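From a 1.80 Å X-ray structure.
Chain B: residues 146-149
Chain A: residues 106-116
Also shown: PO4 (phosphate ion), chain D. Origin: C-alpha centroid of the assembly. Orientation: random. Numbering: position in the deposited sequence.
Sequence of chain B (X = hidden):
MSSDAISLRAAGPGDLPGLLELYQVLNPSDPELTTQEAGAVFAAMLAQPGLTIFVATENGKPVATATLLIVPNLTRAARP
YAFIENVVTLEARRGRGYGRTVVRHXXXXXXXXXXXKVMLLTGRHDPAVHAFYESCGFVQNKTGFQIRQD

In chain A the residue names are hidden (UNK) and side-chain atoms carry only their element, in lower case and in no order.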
# COMPACT_ATOMS: atom_id res chain seq x y z
N GLN B 146 8.97 8.37 -0.27
CA GLN B 146 9.58 7.06 -0.29
C GLN B 146 10.92 7.10 0.41
O GLN B 146 11.58 8.12 0.43
CB GLN B 146 9.77 6.60 -1.75
CG GLN B 146 10.32 5.21 -1.92
CD GLN B 146 10.13 4.70 -3.33
OE1 GLN B 146 9.00 4.55 -3.81
NE2 GLN B 146 11.23 4.44 -4.01
N ILE B 147 11.28 5.98 1.01
CA ILE B 147 12.63 5.80 1.54
C ILE B 147 13.10 4.43 1.08
O ILE B 147 12.31 3.49 1.01
CB ILE B 147 12.68 5.97 3.09
CG1 ILE B 147 14.13 5.88 3.62
CG2 ILE B 147 11.77 4.97 3.80
CD1 ILE B 147 14.23 6.21 5.14
N ARG B 148 14.38 4.33 0.75
CA ARG B 148 14.92 3.11 0.19
C ARG B 148 16.11 2.61 1.01
O ARG B 148 16.74 3.40 1.73
CB ARG B 148 15.35 3.34 -1.26
CG ARG B 148 14.20 3.71 -2.21
CD ARG B 148 14.67 3.95 -3.64
NE ARG B 148 14.98 2.71 -4.34
CZ ARG B 148 14.14 2.04 -5.13
NH1 ARG B 148 12.91 2.50 -5.35
NH2 ARG B 148 14.52 0.91 -5.71
N GLN B 149 16.40 1.32 0.91
CA GLN B 149 17.66 0.80 1.43
C GLN B 149 18.41 0.01 0.35
O GLN B 149 17.79 -0.71 -0.45
CB GLN B 149 17.45 -0.03 2.71
CG GLN B 149 16.72 -1.36 2.53
CD GLN B 149 16.81 -2.25 3.78
OE1 GLN B 149 17.66 -2.03 4.65
NE2 GLN B 149 15.94 -3.25 3.86
N UNK A 106 8.06 1.99 12.30
CA UNK A 106 7.46 1.26 11.18
C UNK A 106 8.45 1.14 10.00
O UNK A 106 8.59 0.05 9.41
c UNK A 106 6.13 1.95 10.77
N UNK A 107 9.17 2.22 9.69
CA UNK A 107 10.21 2.19 8.65
C UNK A 107 11.27 1.15 9.01
O UNK A 107 11.63 0.29 8.21
c UNK A 107 9.85 4.50 7.80
c UNK A 107 12.13 3.46 7.59
c UNK A 107 10.86 3.56 8.47
c UNK A 107 10.22 5.98 7.87
N UNK A 108 11.73 1.21 10.26
CA UNK A 108 12.80 0.32 10.69
C UNK A 108 12.36 -1.13 10.65
O UNK A 108 13.13 -2.01 10.25
o UNK A 108 14.17 2.11 14.34
c UNK A 108 13.32 0.76 12.06
o UNK A 108 14.98 3.83 13.23
c UNK A 108 14.11 2.05 11.94
c UNK A 108 14.44 2.71 13.27
N UNK A 109 11.10 -1.36 11.01
CA UNK A 109 10.52 -2.71 10.99
C UNK A 109 10.44 -3.27 9.58
O UNK A 109 10.78 -4.44 9.34
c UNK A 109 9.16 -2.73 11.71
c UNK A 109 8.51 -4.14 11.66
o UNK A 109 9.35 -2.33 13.07
N UNK A 110 10.04 -2.42 8.64
CA UNK A 110 10.01 -2.79 7.22
C UNK A 110 11.40 -3.16 6.70
O UNK A 110 11.59 -4.20 6.05
c UNK A 110 9.43 -1.64 6.42
N UNK A 111 12.38 -2.31 6.98
CA UNK A 111 13.75 -2.59 6.54
C UNK A 111 14.32 -3.85 7.19
O UNK A 111 15.04 -4.63 6.54
c UNK A 111 14.05 1.89 4.01
c UNK A 111 13.93 -0.47 4.52
c UNK A 111 14.45 -0.25 5.79
c UNK A 111 14.78 1.05 6.16
c UNK A 111 14.67 -1.40 6.76
c UNK A 111 13.72 0.59 3.62
c UNK A 111 14.58 2.12 5.27
N UNK A 112 13.97 -4.08 8.45
CA UNK A 112 14.37 -5.34 9.14
C UNK A 112 13.77 -6.58 8.48
O UNK A 112 14.33 -7.69 8.58
N UNK A 113 12.64 -6.40 7.81
CA UNK A 113 11.94 -7.47 7.08
C UNK A 113 12.43 -7.59 5.63
O UNK A 113 11.83 -8.33 4.82
c UNK A 113 10.42 -7.23 7.11
N UNK A 114 13.51 -6.87 5.33
CA UNK A 114 14.20 -6.83 4.03
C UNK A 114 13.42 -6.11 2.93
O UNK A 114 13.63 -6.38 1.76
o UNK A 114 16.61 -7.27 2.55
c UNK A 114 15.76 -8.16 2.51
n UNK A 114 15.77 -9.11 1.58
c UNK A 114 14.63 -8.23 3.53
N UNK A 115 12.54 -5.18 3.31
CA UNK A 115 11.88 -4.35 2.29
C UNK A 115 12.89 -3.43 1.61
O UNK A 115 13.71 -2.79 2.27
s UNK A 115 9.34 -4.42 3.45
c UNK A 115 10.75 -3.50 2.91
N UNK A 116 12.84 -3.35 0.28
CA UNK A 116 13.77 -2.46 -0.42
C UNK A 116 13.34 -1.00 -0.40
O UNK A 116 14.16 -0.09 -0.57
o UNK A 116 10.03 -2.23 -5.76
c UNK A 116 11.01 -2.40 -4.79
c UNK A 116 11.01 -3.54 -4.03
c UNK A 116 12.98 -2.76 -2.86
c UNK A 116 12.97 -1.62 -3.66
c UNK A 116 12.00 -3.72 -3.06
c UNK A 116 11.98 -1.43 -4.62
c UNK A 116 14.07 -2.96 -1.83
P PO4 D . 11.03 0.98 -7.79
O1 PO4 D . 11.42 -0.44 -7.53
O2 PO4 D . 12.19 1.90 -7.58
O3 PO4 D . 10.50 1.14 -9.20
O4 PO4 D . 9.93 1.40 -6.84

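Position 106 carries a single side-chain carbon, buried in the helix and out of reach of chain B: Ala A106. Position 107 has four carbons, forked at the first, with one arm two carbons long; it points toward the strand and touches the side chain of Ile B147. This is a beta-branched aliphatic, Ile A107, whose CG2 lies 4.1 Å from CG2 of Ile B147, an apolar pairing.

At 108, three carbons end in two oxygens, far from chain B and exposed: Glu A108. Position 109 has one carbon bearing an oxygen and a carbon, also out of reach, which is Thr A109. One carbon at 110, buried and aimed toward the strand but too short to touch it, makes Ala A110.

Position 111 shows one carbon and then a ring of six carbons with no oxygen attached. A ring carbon lies against CG2 of Ile B147, and CB of Gln B149 sits over one face, so the ring serves two residues of chain B. It is Phe A111: CZ packs 3.8 Å from CG2 of Ile B147, while CB of Gln B149 is 4.0 Å from the Phe A111 ring centroid in a CH-pi contact.

Position 112 has no side-chain atoms, hence Gly A112; an ideal CB would have nothing of the chain B stretch within 5.5 Å, so this contact does not demand its absence. At 113 a single exposed carbon gives Ala A113, the first residue to leave helical phi/psi. Position 114 has two carbons, the second carrying one oxygen and one nitrogen, with phi/psi of 71/26 and little contact with chain B: Asn A114. At 115 one carbon and a sulfur stand clear of chain B, but the backbone O accepts a hydrogen bond from NE2 of Gln B149 at 2.8 Å; this is Cys A115.

Position 116 has one carbon, then a six-carbon ring bearing an oxygen. Its CB points away from chain B, yet the ring reaches back over one face of the Arg B148 guanidinium: Tyr A116, with CD2 3.6 Å from NH2 of Arg B148. Tyr A116 OH donates to phosphate O1 at 2.9 Å; NH1 of Arg B148 reaches O2 of the same ion in a very short 2.4 Å hydrogen bond.

The contact joins apolar packing to backbone recognition. Ile B147 meets Ile A107 and Phe A111, one helical turn apart. The last turn of the helix and the loop after it offer carbonyls: Gln B149 N binds Tyr A116 O at 3.0 Å, and Gln B149 NE2 binds Phe A111 O at 3.1 Å as well as Cys A115 O. One glutamine thus reads the backbone at three places, while the phosphate links the tyrosine and arginine.

Chain A 106-116: AIETAFGANCY
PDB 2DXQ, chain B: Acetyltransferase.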